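Local coordinates for protein methyltransferase (Streptococcus mutans, PDB 2B78) that is of unproven function but probably transfers methyl groups from S-adenosyl-L-methionine, perhaps to RNA, at residues A[95-100]-A[111-116]. Residues are numbered along the deposited sequence; the frame is centred on the assembly and turned at random.
Sequences TAYRLF and TIDCYG
Residues 95-100 and 111-116 are the two arms of an antiparallel beta hairpin, their short strand axes 4.8 Å apart at 166°. Cys114 and Tyr97 exchange main-chain hydrogen bonds (Cys114 N to Tyr97 O 2.9 Å, Tyr97 N to Cys114 O 3.1 Å), flanked by the non-hydrogen-bonded pairs Ala96-Tyr115 and Arg98-Asp113, each with CA atoms 4.3 Å apart. The register then slips by one in a classic beta bulge: Leu99 N (2.7 Å) and Phe100 N (3.1 Å) both donate to Ile112 O, while Ile112 N returns a bond to Phe100 O (3.0 Å; CA-CA 4.9 Å). Leu99, phi/psi near -92/-29, is the extra residue; its CB points toward 111-116, and CD1 settles 3.8 Å from Cys114 CB. Phe100 CB packs 4.0 Å from Ile112 CG1, its ring (chi1 t) leading away. On the same sheet face Tyr97, chi1 p, lays its ring over Cys114, also p, whose small SG fits beneath it 3.6 Å from the centroid, a sulfur-aromatic contact. On the opposite sheet face, shared by Ala96, Arg98, Asp113 and Tyr115, Arg98 (chi1 and chi2 t) bends at chi3 (m) to meet Asp113 (chi1 m) in a two-pronged salt bridge, NE to OD1 2.6 Å and NH2 to OD2 3.0 Å, pairing buried charges; Thr111 CG2 lies over the guanidinium. Small Ala96 accommodates the Tyr115 ring, CB to CD1 4.1 Å. Gly116 N donates to Thr95 O (2.9 Å), its positive phi (70°) easy for glycine; a water bridges their carbonyls. Strand 96-101 edges its sheet, with 118-123 beyond 110-115; helix 71-83 covers Phe100 and Ile112, Phe88 meets the Tyr97 ring, and strand 174-178 touches Ala96 and Tyr115.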
ATOM      1  N   THR A  95     -14.407   8.488   0.617  1.00 12.13           N
ATOM      2  CA  THR A  95     -13.887   9.776   0.189  1.00 12.06           C
ATOM      3  C   THR A  95     -12.368   9.837   0.154  1.00 12.89           C
ATOM      4  O   THR A  95     -11.786  10.892  -0.095  1.00 13.97           O
ATOM      5  CB  THR A  95     -14.425  10.914   1.084  1.00 13.10           C
ATOM      6  OG1 THR A  95     -13.950  10.751   2.429  1.00 13.92           O
ATOM      7  CG2 THR A  95     -15.945  10.895   1.084  1.00 13.09           C
ATOM      8  N   ALA A  96     -11.723   8.702   0.389  1.00 13.03           N
ATOM      9  CA  ALA A  96     -10.270   8.652   0.340  1.00 14.09           C
ATOM     10  C   ALA A  96      -9.914   7.418  -0.472  1.00 13.70           C
ATOM     11  O   ALA A  96     -10.309   6.313  -0.119  1.00 15.17           O
ATOM     12  CB  ALA A  96      -9.674   8.563   1.756  1.00 12.64           C
ATOM     13  N   TYR A  97      -9.191   7.615  -1.570  1.00 13.48           N
ATOM     14  CA  TYR A  97      -8.785   6.513  -2.434  1.00 13.32           C
ATOM     15  C   TYR A  97      -7.624   6.969  -3.301  1.00 13.04           C
ATOM     16  O   TYR A  97      -7.286   8.155  -3.317  1.00 13.82           O
ATOM     17  CB  TYR A  97      -9.963   6.044  -3.298  1.00 15.43           C
ATOM     18  CG  TYR A  97     -10.572   7.119  -4.179  1.00 17.71           C
ATOM     19  CD1 TYR A  97     -10.177   7.265  -5.509  1.00 18.20           C
ATOM     20  CD2 TYR A  97     -11.537   8.000  -3.678  1.00 19.13           C
ATOM     21  CE1 TYR A  97     -10.729   8.258  -6.316  1.00 17.74           C
ATOM     22  CE2 TYR A  97     -12.091   9.000  -4.480  1.00 18.87           C
ATOM     23  CZ  TYR A  97     -11.682   9.121  -5.793  1.00 18.77           C
ATOM     24  OH  TYR A  97     -12.216  10.116  -6.585  1.00 21.15           O
ATOM     25  N   ARG A  98      -7.001   6.047  -4.025  1.00 12.11           N
ATOM     26  CA  ARG A  98      -5.857   6.421  -4.855  1.00 11.27           C
ATOM     27  C   ARG A  98      -6.224   6.919  -6.255  1.00 11.19           C
ATOM     28  O   ARG A  98      -6.980   6.268  -6.975  1.00 10.72           O
ATOM     29  CB  ARG A  98      -4.874   5.254  -4.956  1.00  9.74           C
ATOM     30  CG  ARG A  98      -3.698   5.517  -5.897  1.00  8.67           C
ATOM     31  CD  ARG A  98      -2.454   4.757  -5.470  1.00  7.13           C
ATOM     32  NE  ARG A  98      -1.935   5.260  -4.203  1.00  8.27           N
ATOM     33  CZ  ARG A  98      -0.797   4.860  -3.645  1.00  7.34           C
ATOM     34  NH1 ARG A  98      -0.043   3.946  -4.240  1.00  5.08           N
ATOM     35  NH2 ARG A  98      -0.417   5.379  -2.486  1.00  7.06           N
ATOM     36  N   LEU A  99      -5.660   8.066  -6.636  1.00 10.37           N
ATOM     37  CA  LEU A  99      -5.915   8.672  -7.948  1.00 10.30           C
ATOM     38  C   LEU A  99      -4.921   8.249  -9.030  1.00  9.23           C
ATOM     39  O   LEU A  99      -5.266   8.198 -10.218  1.00  8.25           O
ATOM     40  CB  LEU A  99      -5.895  10.203  -7.826  1.00  9.48           C
ATOM     41  CG  LEU A  99      -6.917  10.868  -6.897  1.00 10.73           C
ATOM     42  CD1 LEU A  99      -6.714  12.388  -6.920  1.00 11.27           C
ATOM     43  CD2 LEU A  99      -8.340  10.524  -7.340  1.00  9.97           C
ATOM     44  N   PHE A 100      -3.691   7.938  -8.626  1.00 10.75           N
ATOM     45  CA  PHE A 100      -2.646   7.560  -9.580  1.00 10.30           C
ATOM     46  C   PHE A 100      -1.697   6.589  -8.896  1.00 10.48           C
ATOM     47  O   PHE A 100      -1.234   6.850  -7.787  1.00 10.62           O
ATOM     48  CB  PHE A 100      -1.880   8.815 -10.016  1.00 10.34           C
ATOM     49  CG  PHE A 100      -1.161   8.667 -11.330  1.00 10.52           C
ATOM     50  CD1 PHE A 100      -1.812   8.938 -12.529  1.00  8.86           C
ATOM     51  CD2 PHE A 100       0.168   8.247 -11.369  1.00  9.89           C
ATOM     52  CE1 PHE A 100      -1.152   8.794 -13.749  1.00 10.09           C
ATOM     53  CE2 PHE A 100       0.832   8.097 -12.580  1.00  9.15           C
ATOM     54  CZ  PHE A 100       0.171   8.372 -13.773  1.00  9.13           C
ATOM     55  N   THR A 111       2.731   8.488  -7.134  1.00 14.81           N
ATOM     56  CA  THR A 111       1.418   8.041  -6.685  1.00 14.70           C
ATOM     57  C   THR A 111       0.735   9.305  -6.175  1.00 14.08           C
ATOM     58  O   THR A 111       1.398  10.248  -5.725  1.00 15.21           O
ATOM     59  CB  THR A 111       1.450   6.971  -5.532  1.00 13.84           C
ATOM     60  OG1 THR A 111       1.944   7.559  -4.325  1.00 14.13           O
ATOM     61  CG2 THR A 111       2.329   5.789  -5.914  1.00 15.51           C
ATOM     62  N   ILE A 112      -0.586   9.337  -6.274  1.00 13.04           N
ATOM     63  CA  ILE A 112      -1.350  10.484  -5.809  1.00 13.35           C
ATOM     64  C   ILE A 112      -2.611   9.944  -5.159  1.00 14.17           C
ATOM     65  O   ILE A 112      -3.353   9.157  -5.758  1.00 13.58           O
ATOM     66  CB  ILE A 112      -1.770  11.410  -6.961  1.00 13.72           C
ATOM     67  CG1 ILE A 112      -0.546  11.828  -7.780  1.00 12.37           C
ATOM     68  CG2 ILE A 112      -2.504  12.634  -6.391  1.00 14.32           C
ATOM     69  CD1 ILE A 112      -0.882  12.620  -9.026  1.00 11.63           C
ATOM     70  N   ASP A 113      -2.849  10.356  -3.924  1.00 14.97           N
ATOM     71  CA  ASP A 113      -4.035   9.906  -3.217  1.00 15.02           C
ATOM     72  C   ASP A 113      -4.929  11.092  -2.913  1.00 16.15           C
ATOM     73  O   ASP A 113      -4.465  12.228  -2.809  1.00 14.18           O
ATOM     74  CB  ASP A 113      -3.656   9.229  -1.893  1.00 13.14           C
ATOM     75  CG  ASP A 113      -2.829   7.973  -2.090  1.00 12.93           C
ATOM     76  OD1 ASP A 113      -3.275   7.086  -2.846  1.00 12.80           O
ATOM     77  OD2 ASP A 113      -1.742   7.866  -1.477  1.00 12.77           O
ATOM     78  N   CYS A 114      -6.223  10.839  -2.799  1.00 16.21           N
ATOM     79  CA  CYS A 114      -7.112  11.910  -2.437  1.00 17.68           C
ATOM     80  C   CYS A 114      -7.653  11.531  -1.070  1.00 16.46           C
ATOM     81  O   CYS A 114      -8.021  10.372  -0.824  1.00 15.72           O
ATOM     82  CB  CYS A 114      -8.232  12.075  -3.466  1.00 20.20           C
ATOM     83  SG  CYS A 114      -9.554  10.877  -3.378  1.00 26.56           S
ATOM     84  N   TYR A 115      -7.644  12.505  -0.168  1.00 15.37           N
ATOM     85  CA  TYR A 115      -8.132  12.335   1.187  1.00 13.62           C
ATOM     86  C   TYR A 115      -9.155  13.428   1.418  1.00 14.81           C
ATOM     87  O   TYR A 115      -8.819  14.505   1.902  1.00 14.81           O
ATOM     88  CB  TYR A 115      -6.984  12.489   2.188  1.00 12.03           C
ATOM     89  CG  TYR A 115      -6.122  11.259   2.372  1.00 10.19           C
ATOM     90  CD1 TYR A 115      -6.404  10.332   3.384  1.00 10.82           C
ATOM     91  CD2 TYR A 115      -5.017  11.023   1.552  1.00  8.48           C
ATOM     92  CE1 TYR A 115      -5.592   9.199   3.579  1.00  9.00           C
ATOM     93  CE2 TYR A 115      -4.209   9.893   1.737  1.00  9.81           C
ATOM     94  CZ  TYR A 115      -4.503   8.994   2.755  1.00  8.09           C
ATOM     95  OH  TYR A 115      -3.678   7.909   2.967  1.00  8.81           O
ATOM     96  N   GLY A 116     -10.408  13.161   1.067  1.00 15.53           N
ATOM     97  CA  GLY A 116     -11.428  14.176   1.250  1.00 15.19           C
ATOM     98  C   GLY A 116     -11.223  15.324   0.281  1.00 15.95           C
ATOM     99  O   GLY A 116     -11.226  15.127  -0.937  1.00 14.79           O
TER
HETATM  100  O   HOH W   1     -12.625  12.869  -1.984  1.00 35.88           O